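Abbfa_003403 (Acinetobacter baumannii, PDB 4ZXH) is a four-domain nonribosomal peptide synthetase whose condensation, adenylation, carrier and thioesterase domains probably activate an amino acid, join it to a carrier-bound partner and release the product. Local coordinates at residues G262-L267 and I303-D308; S242-L247 and F256-S261; A1187-A1192 and D1241-N1246; H1216-A1221 and S1234-Y1239. All coordinates share one frame; numbering follows the deposited sequence.

Contact 1: residues G262-L267 and I303-D308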
loop_
_atom_site.group_PDB
_atom_site.type_symbol
_atom_site.label_atom_id
_atom_site.label_comp_id
_atom_site.label_asym_id
_atom_site.label_seq_id
_atom_site.Cartn_x
_atom_site.Cartn_y
_atom_site.Cartn_z
ATOM N N GLY A 262 -17.450 -6.461 -23.372
ATOM C CA GLY A 262 -18.185 -5.441 -22.651
ATOM C C GLY A 262 -17.507 -5.052 -21.345
ATOM O O GLY A 262 -17.465 -3.876 -21.000
ATOM N N PHE A 263 -16.954 -6.033 -20.635
ATOM C CA PHE A 263 -16.344 -5.772 -19.335
ATOM C C PHE A 263 -15.071 -4.931 -19.457
ATOM O O PHE A 263 -14.906 -3.961 -18.720
ATOM C CB PHE A 263 -16.045 -7.085 -18.610
ATOM C CG PHE A 263 -15.944 -6.943 -17.119
ATOM C CD1 PHE A 263 -16.546 -5.871 -16.474
ATOM C CD2 PHE A 263 -15.284 -7.893 -16.358
ATOM C CE1 PHE A 263 -16.469 -5.730 -15.111
ATOM C CE2 PHE A 263 -15.212 -7.761 -14.978
ATOM C CZ PHE A 263 -15.799 -6.673 -14.356
ATOM N N TYR A 264 -14.179 -5.296 -20.379
ATOM C CA TYR A 264 -13.003 -4.471 -20.675
ATOM C C TYR A 264 -13.401 -3.032 -21.031
ATOM O O TYR A 264 -12.858 -2.073 -20.486
ATOM C CB TYR A 264 -12.198 -5.051 -21.836
ATOM C CG TYR A 264 -11.335 -6.244 -21.519
ATOM C CD1 TYR A 264 -10.205 -6.121 -20.732
ATOM C CD2 TYR A 264 -11.626 -7.486 -22.055
ATOM C CE1 TYR A 264 -9.409 -7.202 -20.465
ATOM C CE2 TYR A 264 -10.839 -8.578 -21.786
ATOM C CZ TYR A 264 -9.737 -8.434 -20.992
ATOM O OH TYR A 264 -8.951 -9.531 -20.733
ATOM N N VAL A 265 -14.346 -2.890 -21.957
ATOM C CA VAL A 265 -14.806 -1.566 -22.360
ATOM C C VAL A 265 -15.237 -0.779 -21.130
ATOM O O VAL A 265 -14.848 0.369 -20.965
ATOM C CB VAL A 265 -15.964 -1.641 -23.381
ATOM C CG1 VAL A 265 -16.678 -0.306 -23.481
ATOM C CG2 VAL A 265 -15.432 -2.049 -24.736
ATOM N N LEU A 266 -16.005 -1.418 -20.253
ATOM C CA LEU A 266 -16.381 -0.805 -18.984
ATOM C C LEU A 266 -15.182 -0.329 -18.149
ATOM O O LEU A 266 -15.154 0.821 -17.723
ATOM C CB LEU A 266 -17.215 -1.773 -18.144
ATOM C CG LEU A 266 -17.555 -1.116 -16.806
ATOM C CD1 LEU A 266 -18.364 0.134 -17.052
ATOM C CD2 LEU A 266 -18.283 -2.051 -15.860
ATOM N N LEU A 267 -14.206 -1.202 -17.899
ATOM C CA LEU A 267 -13.069 -0.833 -17.045
ATOM C C LEU A 267 -12.185 0.228 -17.709
ATOM O O LEU A 267 -11.536 1.023 -17.033
ATOM C CB LEU A 267 -12.239 -2.065 -16.698
ATOM C CG LEU A 267 -13.067 -3.233 -16.136
ATOM C CD1 LEU A 267 -12.265 -4.530 -16.135
ATOM C CD2 LEU A 267 -13.605 -2.934 -14.734
ATOM N N ILE A 303 -5.937 -12.572 -18.828
ATOM C CA ILE A 303 -5.960 -12.000 -20.167
ATOM C C ILE A 303 -5.636 -10.515 -20.114
ATOM O O ILE A 303 -6.430 -9.710 -19.614
ATOM C CB ILE A 303 -7.318 -12.178 -20.848
ATOM C CG1 ILE A 303 -7.791 -13.630 -20.768
ATOM C CG2 ILE A 303 -7.237 -11.713 -22.268
ATOM C CD1 ILE A 303 -6.807 -14.595 -21.320
ATOM N N HIS A 304 -4.465 -10.152 -20.620
ATOM C CA HIS A 304 -4.055 -8.753 -20.657
ATOM C C HIS A 304 -4.332 -8.198 -22.051
ATOM O O HIS A 304 -3.726 -8.643 -23.029
ATOM C CB HIS A 304 -2.576 -8.630 -20.273
ATOM C CG HIS A 304 -1.975 -7.287 -20.549
ATOM N ND1 HIS A 304 -0.641 -7.127 -20.862
ATOM C CD2 HIS A 304 -2.515 -6.045 -20.557
ATOM C CE1 HIS A 304 -0.389 -5.844 -21.060
ATOM N NE2 HIS A 304 -1.508 -5.166 -20.882
ATOM N N MET A 305 -5.272 -7.254 -22.134
ATOM C CA MET A 305 -5.663 -6.611 -23.395
ATOM C C MET A 305 -5.059 -5.223 -23.499
ATOM O O MET A 305 -5.086 -4.455 -22.544
ATOM C CB MET A 305 -7.191 -6.477 -23.517
ATOM C CG MET A 305 -7.996 -7.772 -23.673
ATOM S SD MET A 305 -7.803 -8.583 -25.255
ATOM C CE MET A 305 -7.996 -7.178 -26.357
ATOM N N ASP A 306 -4.531 -4.885 -24.665
ATOM C CA ASP A 306 -4.181 -3.500 -24.915
ATOM C C ASP A 306 -5.327 -2.884 -25.695
ATOM O O ASP A 306 -5.463 -3.135 -26.888
ATOM C CB ASP A 306 -2.862 -3.386 -25.676
ATOM C CG ASP A 306 -2.295 -1.977 -25.656
ATOM O OD1 ASP A 306 -3.033 -1.041 -25.284
ATOM O OD2 ASP A 306 -1.109 -1.803 -26.001
ATOM N N ILE A 307 -6.174 -2.118 -25.008
ATOM C CA ILE A 307 -7.287 -1.424 -25.658
ATOM C C ILE A 307 -6.802 -0.383 -26.640
ATOM O O ILE A 307 -5.967 0.457 -26.300
ATOM C CB ILE A 307 -8.201 -0.690 -24.667
ATOM C CG1 ILE A 307 -8.583 -1.593 -23.503
ATOM C CG2 ILE A 307 -9.447 -0.174 -25.383
ATOM C CD1 ILE A 307 -9.334 -2.777 -23.925
ATOM N N ASP A 308 -7.335 -0.450 -27.855
ATOM C CA ASP A 308 -7.168 0.601 -28.841
ATOM C C ASP A 308 -8.520 1.304 -29.032
ATOM O O ASP A 308 -9.406 0.771 -29.696
ATOM C CB ASP A 308 -6.652 -0.001 -30.152
ATOM C CG ASP A 308 -6.499 1.022 -31.265
ATOM O OD1 ASP A 308 -6.436 2.245 -30.992
ATOM O OD2 ASP A 308 -6.444 0.580 -32.432
#
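Tyr264, on helix 255-271, reaches across to strand 302-306 and makes both the polar and the apolar parts of this contact. The polar part is one hydrogen bond, from Tyr264 OH to Ile303 O at 2.8 Å. The acceptor lies at the ring edge in the ring plane, while the hydroxyl stands 50° out of the carbonyl plane, so the bond does not follow a lone pair. Tyrosine suits the place because its phenol spans the gap and still ends in a donor for a buried carbonyl.

The aromatic part belongs to Met305. Its CG lies over one face of the ring, 3.5 Å from the Tyr264 centroid, as a CH-pi contact. The bend at chi2 (-71°) carries the sulfur aside, and SD meets the ring obliquely, 5.0 Å from that centroid, as a Met-aromatic contact.

The rest is aliphatic: Ile307 CD1 packs on Tyr264 CB at 4.2 Å, nearer the helix backbone. Ile303, Met305 and Ile307 thus all face the helix, and helix 313-329 also packs against them. A helix laid on a beta strand through an apolar face is the layered alpha/beta packing of the chloramphenicol acetyltransferase-like fold of condensation domains.

Contact 2: residues S242-L247 and F256-S261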
loop_
_atom_site.group_PDB
_atom_site.type_symbol
_atom_site.label_atom_id
_atom_site.label_comp_id
_atom_site.label_asym_id
_atom_site.label_seq_id
_atom_site.Cartn_x
_atom_site.Cartn_y
_atom_site.Cartn_z
ATOM N N SER A 242 -31.487 -10.842 -25.535
ATOM C CA SER A 242 -31.680 -11.424 -26.855
ATOM C C SER A 242 -30.707 -10.825 -27.855
ATOM O O SER A 242 -30.083 -11.549 -28.634
ATOM C CB SER A 242 -33.114 -11.210 -27.327
ATOM O OG SER A 242 -34.030 -11.827 -26.440
ATOM N N GLY A 243 -30.582 -9.500 -27.828
ATOM C CA GLY A 243 -29.667 -8.803 -28.715
ATOM C C GLY A 243 -28.248 -9.339 -28.630
ATOM O O GLY A 243 -27.625 -9.623 -29.652
ATOM N N LEU A 244 -27.748 -9.486 -27.405
ATOM C CA LEU A 244 -26.420 -10.028 -27.174
ATOM C C LEU A 244 -26.246 -11.388 -27.830
ATOM O O LEU A 244 -25.271 -11.603 -28.547
ATOM C CB LEU A 244 -26.134 -10.128 -25.678
ATOM C CG LEU A 244 -26.060 -8.799 -24.922
ATOM C CD1 LEU A 244 -25.998 -9.039 -23.431
ATOM C CD2 LEU A 244 -24.872 -8.003 -25.384
ATOM N N VAL A 245 -27.186 -12.300 -27.590
ATOM C CA VAL A 245 -27.151 -13.620 -28.230
ATOM C C VAL A 245 -27.117 -13.510 -29.757
ATOM O O VAL A 245 -26.348 -14.207 -30.419
ATOM C CB VAL A 245 -28.363 -14.498 -27.817
ATOM C CG1 VAL A 245 -28.471 -15.728 -28.718
ATOM C CG2 VAL A 245 -28.259 -14.911 -26.350
ATOM N N ASN A 246 -27.937 -12.629 -30.319
ATOM C CA ASN A 246 -27.937 -12.444 -31.767
ATOM C C ASN A 246 -26.667 -11.755 -32.240
ATOM O O ASN A 246 -26.111 -12.120 -33.269
ATOM C CB ASN A 246 -29.167 -11.653 -32.221
ATOM C CG ASN A 246 -30.458 -12.447 -32.076
ATOM O OD1 ASN A 246 -30.444 -13.676 -31.954
ATOM N ND2 ASN A 246 -31.583 -11.745 -32.088
ATOM N N LEU A 247 -26.205 -10.769 -31.477
ATOM C CA LEU A 247 -24.969 -10.056 -31.799
ATOM C C LEU A 247 -23.760 -10.991 -31.732
ATOM O O LEU A 247 -22.786 -10.815 -32.463
ATOM C CB LEU A 247 -24.774 -8.869 -30.852
ATOM C CG LEU A 247 -23.610 -7.922 -31.153
ATOM C CD1 LEU A 247 -23.782 -7.276 -32.527
ATOM C CD2 LEU A 247 -23.439 -6.859 -30.064
ATOM N N PHE A 256 -19.912 -15.626 -24.172
ATOM C CA PHE A 256 -18.931 -15.370 -23.128
ATOM C C PHE A 256 -17.962 -14.316 -23.589
ATOM O O PHE A 256 -17.631 -13.391 -22.844
ATOM C CB PHE A 256 -18.162 -16.632 -22.753
ATOM C CG PHE A 256 -16.939 -16.355 -21.923
ATOM C CD1 PHE A 256 -17.059 -15.878 -20.627
ATOM C CD2 PHE A 256 -15.672 -16.552 -22.435
ATOM C CE1 PHE A 256 -15.948 -15.599 -19.859
ATOM C CE2 PHE A 256 -14.553 -16.283 -21.663
ATOM C CZ PHE A 256 -14.698 -15.803 -20.372
ATOM N N GLY A 257 -17.504 -14.463 -24.829
ATOM C CA GLY A 257 -16.564 -13.522 -25.406
ATOM C C GLY A 257 -17.162 -12.134 -25.507
ATOM O O GLY A 257 -16.480 -11.136 -25.297
ATOM N N LEU A 258 -18.448 -12.063 -25.822
ATOM C CA LEU A 258 -19.089 -10.772 -26.015
ATOM C C LEU A 258 -19.138 -10.004 -24.710
ATOM O O LEU A 258 -18.816 -8.822 -24.659
ATOM C CB LEU A 258 -20.497 -10.956 -26.576
ATOM C CG LEU A 258 -21.273 -9.713 -27.010
ATOM C CD1 LEU A 258 -20.454 -8.884 -27.969
ATOM C CD2 LEU A 258 -22.578 -10.134 -27.657
ATOM N N VAL A 259 -19.538 -10.685 -23.647
ATOM C CA VAL A 259 -19.718 -10.023 -22.374
ATOM C C VAL A 259 -18.361 -9.654 -21.803
ATOM O O VAL A 259 -18.210 -8.639 -21.125
ATOM C CB VAL A 259 -20.504 -10.921 -21.395
ATOM C CG1 VAL A 259 -20.564 -10.306 -19.996
ATOM C CG2 VAL A 259 -21.905 -11.190 -21.941
ATOM N N LEU A 260 -17.354 -10.469 -22.084
ATOM C CA LEU A 260 -16.012 -10.148 -21.604
ATOM C C LEU A 260 -15.555 -8.853 -22.269
ATOM O O LEU A 260 -15.046 -7.956 -21.599
ATOM C CB LEU A 260 -15.037 -11.291 -21.888
ATOM C CG LEU A 260 -13.579 -11.028 -21.512
ATOM C CD1 LEU A 260 -13.487 -10.779 -20.031
ATOM C CD2 LEU A 260 -12.676 -12.175 -21.925
ATOM N N SER A 261 -15.771 -8.751 -23.581
ATOM C CA SER A 261 -15.490 -7.520 -24.323
ATOM C C SER A 261 -16.167 -6.311 -23.687
ATOM O O SER A 261 -15.537 -5.269 -23.484
ATOM C CB SER A 261 -15.940 -7.649 -25.773
ATOM O OG SER A 261 -15.122 -8.580 -26.450
#
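Helices 238-249 and 255-271 follow each other through a short connection, and their backbones come nearest at Leu244 and Leu258, whose CA atoms are 7.5 Å apart. They are two consecutive helices joined by a short loop and packed through leucines, within the condensation domain and its chloramphenicol acetyltransferase-like fold. No hydrogen bond crosses between the two segments.

Leu258 carries the contact. A chi1 of -173° swings its CG to the side remote from the amide nitrogen, and the side chain extends from its own helix toward the other to end between Leu244 and Leu247, residues three apart that lie on one side of helix 238-249. Its CD2 methyl does most of the touching: it meets Leu244 CD2 at 3.9 Å and Leu247 CB at 4.1 Å, and it also lies beside the carbonyl oxygen of Leu244. The second branch has a part too, since Leu258 CD1 is 4.2 Å from Leu247 CD2. Leu247 crosses Leu258 at about a right angle, whereas Leu244 meets it at a slant. Leucine fits such a place well, because its branched end offers two methyls, one wedged against both neighbours and the other against Leu247, and brings no polar atom into a buried seam.

Helix 428-447 closes over the same seam, with Leu442 and Val446 against Leu244 and Met445 against Leu258. On helix 255-271, Ser261 turns its hydroxyl back to the preceding turn: Ser261 OG donates to Gly257 O at 3.1 Å, while Ser261 N bonds to that same oxygen from the opposite face of the carbonyl plane.

Contact 3: residues A1187-A1192 and D1241-N1246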
loop_
_atom_site.group_PDB
_atom_site.type_symbol
_atom_site.label_atom_id
_atom_site.label_comp_id
_atom_site.label_asym_id
_atom_site.label_seq_id
_atom_site.Cartn_x
_atom_site.Cartn_y
_atom_site.Cartn_z
ATOM N N ALA A 1187 36.708 -6.036 20.862
ATOM C CA ALA A 1187 36.231 -5.093 19.854
ATOM C C ALA A 1187 36.896 -5.366 18.495
ATOM O O ALA A 1187 36.221 -5.457 17.475
ATOM C CB ALA A 1187 36.490 -3.677 20.299
ATOM N N ARG A 1188 38.218 -5.526 18.508
ATOM C CA ARG A 1188 38.981 -5.835 17.305
ATOM C C ARG A 1188 38.535 -7.151 16.663
ATOM O O ARG A 1188 38.243 -7.191 15.465
ATOM C CB ARG A 1188 40.483 -5.890 17.622
ATOM C CG ARG A 1188 41.341 -6.368 16.462
ATOM C CD ARG A 1188 42.693 -6.853 16.924
ATOM N NE ARG A 1188 42.555 -8.012 17.805
ATOM C CZ ARG A 1188 43.512 -8.473 18.603
ATOM N NH1 ARG A 1188 44.696 -7.873 18.649
ATOM N NH2 ARG A 1188 43.274 -9.528 19.367
ATOM N N ASP A 1189 38.477 -8.217 17.457
ATOM C CA ASP A 1189 38.114 -9.546 16.950
ATOM C C ASP A 1189 36.642 -9.630 16.535
ATOM O O ASP A 1189 36.230 -10.544 15.821
ATOM C CB ASP A 1189 38.425 -10.632 17.993
ATOM C CG ASP A 1189 39.914 -10.699 18.342
ATOM O OD1 ASP A 1189 40.710 -10.141 17.554
ATOM O OD2 ASP A 1189 40.294 -11.315 19.383
ATOM N N LEU A 1190 35.854 -8.669 16.984
ATOM C CA LEU A 1190 34.467 -8.556 16.565
ATOM C C LEU A 1190 34.344 -8.083 15.114
ATOM O O LEU A 1190 33.489 -8.543 14.372
ATOM C CB LEU A 1190 33.759 -7.573 17.485
ATOM C CG LEU A 1190 32.266 -7.624 17.712
ATOM C CD1 LEU A 1190 31.844 -9.037 18.045
ATOM C CD2 LEU A 1190 31.967 -6.678 18.863
ATOM N N ALA A 1191 35.201 -7.145 14.718
ATOM C CA ALA A 1191 35.103 -6.523 13.404
ATOM C C ALA A 1191 35.919 -7.229 12.329
ATOM O O ALA A 1191 35.570 -7.172 11.141
ATOM C CB ALA A 1191 35.525 -5.079 13.489
ATOM N N ALA A 1192 37.011 -7.872 12.737
ATOM C CA ALA A 1192 37.925 -8.489 11.783
ATOM C C ALA A 1192 37.249 -9.542 10.885
ATOM O O ALA A 1192 37.597 -9.663 9.710
ATOM C CB ALA A 1192 39.099 -9.089 12.504
ATOM N N ASP A 1241 31.063 -12.659 27.156
ATOM C CA ASP A 1241 31.275 -13.792 28.071
ATOM C C ASP A 1241 31.706 -15.065 27.341
ATOM O O ASP A 1241 32.610 -15.776 27.797
ATOM C CB ASP A 1241 30.017 -14.076 28.885
ATOM C CG ASP A 1241 29.816 -13.090 30.030
ATOM O OD1 ASP A 1241 30.732 -12.265 30.329
ATOM O OD2 ASP A 1241 28.720 -13.154 30.636
ATOM N N THR A 1242 31.066 -15.353 26.210
ATOM C CA THR A 1242 31.502 -16.460 25.353
ATOM C C THR A 1242 32.965 -16.301 24.930
ATOM O O THR A 1242 33.771 -17.233 25.060
ATOM C CB THR A 1242 30.610 -16.581 24.108
ATOM O OG1 THR A 1242 29.316 -17.020 24.523
ATOM C CG2 THR A 1242 31.172 -17.589 23.128
ATOM N N TYR A 1243 33.293 -15.109 24.448
ATOM C CA TYR A 1243 34.657 -14.745 24.089
ATOM C C TYR A 1243 35.624 -15.004 25.260
ATOM O O TYR A 1243 36.673 -15.648 25.082
ATOM C CB TYR A 1243 34.694 -13.275 23.641
ATOM C CG TYR A 1243 36.066 -12.741 23.259
ATOM C CD1 TYR A 1243 36.609 -13.011 22.007
ATOM C CD2 TYR A 1243 36.807 -11.939 24.150
ATOM C CE1 TYR A 1243 37.855 -12.533 21.655
ATOM C CE2 TYR A 1243 38.049 -11.442 23.809
ATOM C CZ TYR A 1243 38.565 -11.744 22.549
ATOM O OH TYR A 1243 39.794 -11.274 22.166
ATOM N N LEU A 1244 35.264 -14.537 26.460
ATOM C CA LEU A 1244 36.129 -14.714 27.632
ATOM C C LEU A 1244 36.281 -16.193 27.966
ATOM O O LEU A 1244 37.357 -16.629 28.354
ATOM C CB LEU A 1244 35.589 -13.950 28.854
ATOM C CG LEU A 1244 35.643 -12.420 28.759
ATOM C CD1 LEU A 1244 34.938 -11.787 29.915
ATOM C CD2 LEU A 1244 37.064 -11.906 28.665
ATOM N N ALA A 1245 35.199 -16.954 27.803
ATOM C CA ALA A 1245 35.166 -18.364 28.182
ATOM C C ALA A 1245 36.104 -19.174 27.311
ATOM O O ALA A 1245 36.859 -20.029 27.793
ATOM C CB ALA A 1245 33.766 -18.901 28.081
ATOM N N ASN A 1246 36.063 -18.892 26.014
ATOM C CA ASN A 1246 36.959 -19.566 25.091
ATOM C C ASN A 1246 38.399 -19.165 25.367
ATOM O O ASN A 1246 39.311 -19.980 25.213
ATOM C CB ASN A 1246 36.563 -19.266 23.653
ATOM C CG ASN A 1246 35.328 -20.046 23.218
ATOM O OD1 ASN A 1246 35.022 -21.117 23.765
ATOM N ND2 ASN A 1246 34.619 -19.522 22.217
#
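Asp1189 and Tyr1243 mark the nearest approach of two helical segments that stand well apart, with 9.5 Å between their CA atoms. At that spacing the backbones do not touch here, and the long tyrosine covers most of the gap to a short aspartate. The chi1 of Tyr1243, 179°, places CG opposite the amide nitrogen and sends the phenol out from helix 1233-1251 toward helix 1179-1191.

Its hydroxyl donates to the carboxylate, Tyr1243 OH to Asp1189 OD2 at 2.8 Å. The oxygen is met on its anti side, 33° out of the carboxylate plane, and it lies near the plane of the ring, at the ring edge. Carboxylate and ring are turned 58° against each other.

Both helices belong to the helical segment inserted between strands 1157-1163 and 1262-1267 of the thioesterase domain, the place where alpha/beta-hydrolase thioesterases usually carry their lid. Around the ring, Phe1186 and Trp1185 of helix 1179-1191 and Ile1073 of a loop supply apolar cover, so a tyrosine serves here both as a packing surface and as a donor.

Asp1189 has a second partner in its neighbour Arg1188, which forms a salt bridge through NE to Asp1189 OD1 at 2.8 Å. Arg1188 NH2 adds weak bonds to both carboxylate oxygens. The adjacent positive charge probably helps to keep the aspartate ionised.

Contact 4: residues H1216-A1221 and S1234-Y1239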
loop_
_atom_site.group_PDB
_atom_site.type_symbol
_atom_site.label_atom_id
_atom_site.label_comp_id
_atom_site.label_asym_id
_atom_site.label_seq_id
_atom_site.Cartn_x
_atom_site.Cartn_y
_atom_site.Cartn_z
ATOM N N HIS A 1216 30.217 1.638 25.466
ATOM C CA HIS A 1216 31.010 2.262 24.419
ATOM C C HIS A 1216 31.304 1.269 23.298
ATOM O O HIS A 1216 31.099 1.571 22.123
ATOM C CB HIS A 1216 32.312 2.829 24.953
ATOM C CG HIS A 1216 33.139 3.476 23.888
ATOM N ND1 HIS A 1216 32.754 4.638 23.257
ATOM C CD2 HIS A 1216 34.303 3.098 23.304
ATOM C CE1 HIS A 1216 33.656 4.961 22.346
ATOM N NE2 HIS A 1216 34.605 4.044 22.353
ATOM N N VAL A 1217 31.766 0.078 23.661
ATOM C CA VAL A 1217 32.085 -0.933 22.661
ATOM C C VAL A 1217 30.830 -1.372 21.904
ATOM O O VAL A 1217 30.866 -1.553 20.685
ATOM C CB VAL A 1217 32.789 -2.156 23.302
ATOM C CG1 VAL A 1217 33.065 -3.210 22.281
ATOM C CG2 VAL A 1217 34.092 -1.730 23.970
ATOM N N LEU A 1218 29.708 -1.512 22.602
ATOM C CA LEU A 1218 28.481 -1.904 21.921
ATOM C C LEU A 1218 28.121 -0.866 20.876
ATOM O O LEU A 1218 27.889 -1.192 19.724
ATOM C CB LEU A 1218 27.327 -2.077 22.906
ATOM C CG LEU A 1218 25.967 -2.410 22.273
ATOM C CD1 LEU A 1218 26.069 -3.652 21.405
ATOM C CD2 LEU A 1218 24.914 -2.602 23.336
ATOM N N LYS A 1219 28.097 0.389 21.304
ATOM C CA LYS A 1219 27.708 1.514 20.464
ATOM C C LYS A 1219 28.608 1.589 19.229
ATOM O O LYS A 1219 28.121 1.729 18.101
ATOM C CB LYS A 1219 27.765 2.818 21.280
ATOM C CG LYS A 1219 27.110 4.014 20.633
ATOM C CD LYS A 1219 27.174 5.258 21.525
ATOM N N GLU A 1220 29.917 1.456 19.447
ATOM C CA GLU A 1220 30.875 1.519 18.357
ATOM C C GLU A 1220 30.679 0.367 17.378
ATOM O O GLU A 1220 30.644 0.589 16.159
ATOM C CB GLU A 1220 32.309 1.527 18.892
ATOM C CG GLU A 1220 32.770 2.895 19.436
ATOM C CD GLU A 1220 32.588 4.029 18.430
ATOM O OE1 GLU A 1220 32.866 3.837 17.223
ATOM O OE2 GLU A 1220 32.143 5.117 18.849
ATOM N N ALA A 1221 30.549 -0.851 17.910
ATOM C CA ALA A 1221 30.321 -2.044 17.089
ATOM C C ALA A 1221 29.094 -1.889 16.190
ATOM O O ALA A 1221 29.129 -2.230 15.004
ATOM C CB ALA A 1221 30.169 -3.249 17.955
ATOM N N SER A 1234 22.504 -6.766 27.292
ATOM C CA SER A 1234 22.570 -8.133 27.784
ATOM C C SER A 1234 23.041 -9.054 26.658
ATOM O O SER A 1234 23.864 -9.944 26.876
ATOM C CB SER A 1234 21.223 -8.581 28.336
ATOM O OG SER A 1234 20.401 -9.034 27.293
ATOM N N ASP A 1235 22.526 -8.824 25.454
ATOM C CA ASP A 1235 22.987 -9.532 24.260
ATOM C C ASP A 1235 24.507 -9.405 24.157
ATOM O O ASP A 1235 25.220 -10.377 23.878
ATOM C CB ASP A 1235 22.320 -8.974 22.981
ATOM C CG ASP A 1235 20.823 -9.315 22.873
ATOM O OD1 ASP A 1235 20.407 -10.391 23.367
ATOM O OD2 ASP A 1235 20.061 -8.500 22.286
ATOM N N PHE A 1236 25.007 -8.198 24.385
ATOM C CA PHE A 1236 26.439 -7.965 24.265
ATOM C C PHE A 1236 27.208 -8.781 25.330
ATOM O O PHE A 1236 28.269 -9.324 25.041
ATOM C CB PHE A 1236 26.740 -6.463 24.357
ATOM C CG PHE A 1236 28.199 -6.117 24.204
ATOM C CD1 PHE A 1236 28.774 -6.008 22.942
ATOM C CD2 PHE A 1236 28.994 -5.884 25.325
ATOM C CE1 PHE A 1236 30.124 -5.686 22.797
ATOM C CE2 PHE A 1236 30.341 -5.556 25.197
ATOM C CZ PHE A 1236 30.906 -5.463 23.926
ATOM N N ARG A 1237 26.652 -8.912 26.532
ATOM C CA ARG A 1237 27.280 -9.740 27.561
ATOM C C ARG A 1237 27.427 -11.208 27.143
ATOM O O ARG A 1237 28.467 -11.823 27.412
ATOM C CB ARG A 1237 26.501 -9.670 28.874
ATOM C CG ARG A 1237 26.902 -8.519 29.765
ATOM C CD ARG A 1237 26.779 -8.905 31.227
ATOM N NE ARG A 1237 27.274 -7.847 32.103
ATOM C CZ ARG A 1237 28.523 -7.784 32.560
ATOM N NH1 ARG A 1237 29.408 -8.715 32.208
ATOM N NH2 ARG A 1237 28.892 -6.782 33.358
ATOM N N LEU A 1238 26.401 -11.771 26.502
ATOM C CA LEU A 1238 26.496 -13.149 26.039
ATOM C C LEU A 1238 27.716 -13.311 25.139
ATOM O O LEU A 1238 28.460 -14.284 25.260
ATOM C CB LEU A 1238 25.233 -13.582 25.284
ATOM C CG LEU A 1238 23.927 -13.631 26.080
ATOM C CD1 LEU A 1238 22.792 -14.192 25.256
ATOM C CD2 LEU A 1238 24.138 -14.451 27.322
ATOM N N TYR A 1239 27.933 -12.344 24.255
ATOM C CA TYR A 1239 28.980 -12.479 23.250
ATOM C C TYR A 1239 30.345 -12.251 23.859
ATOM O O TYR A 1239 31.316 -12.906 23.494
ATOM C CB TYR A 1239 28.760 -11.509 22.079
ATOM C CG TYR A 1239 27.407 -11.663 21.413
ATOM C CD1 TYR A 1239 26.710 -12.873 21.474
ATOM C CD2 TYR A 1239 26.819 -10.598 20.726
ATOM C CE1 TYR A 1239 25.463 -13.016 20.871
ATOM C CE2 TYR A 1239 25.577 -10.730 20.123
ATOM C CZ TYR A 1239 24.902 -11.944 20.197
ATOM O OH TYR A 1239 23.667 -12.083 19.604
#
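The Phe1236 ring is the flat group on which this contact turns. Over one face lies Leu1218 CB, 4.2 Å above the plane and displaced toward the rim, while Val1217 CG1 approaches the far end of the ring obliquely. Beyond the two segments, the ring of Phe1186 also meets that of Phe1236, with the planes about 65° apart, and Phe1214 adds further aromatic cover. Within helix 1233-1251, Asp1235 O lies over the centre of the Tyr1239 ring, 3.4 Å above its plane.

The side-chain atoms that touch are all carbon. Val1217 CG1 comes within 3.5 Å of Phe1236 CZ, and the two side chains cross at about a right angle. Leu1218 instead slides past the phenylalanine in the opposite direction, putting Leu1218 CD1 3.9 Å from Phe1236 CD1 and 4.1 Å from Phe1236 CB. In Phe1236 the bond from CB to CG points away from the backbone N (chi1 -178°), which extends the ring toward helix 1210-1223.

Helices 1210-1223 and 1233-1251 are consecutive in the helical insertion of the thioesterase domain, an alpha/beta hydrolase in which this region usually forms the lid. Their backbones come close, Leu1218 CA lying 6.8 Å from Phe1236 CA, and no hydrogen bond links the segments. A beta-branched valine keeps its methyls near its own helix and so suits the ring tip, which has already crossed the gap; the longer leucine reaches back along the ring to its root. Val1217 also packs on Leu1183 and Ala1187 of helix 1179-1191.

Contacts 1 and 2 share helix 255-271 in the condensation domain, contact 2 using its earlier turns and contact 1 the next ones. Contacts 3 and 4 share helix 1233-1251 in the distant thioesterase domain, on the opposite side of the chain's centre. Contacts 1, 2 and 4 are buried; contact 3 is only partly so, and there charge and a hydroxyl replace hydrocarbon packing. Contact 1 is mixed, with a phenol donor serving a strand carbonyl, whereas contacts 2 and 4 are wholly apolar helix pairings. Contact 4 is nested in the loop closed by contact 3, and the two touch where Ala1187 CB meets Val1217 CG1 at 4.0 Å.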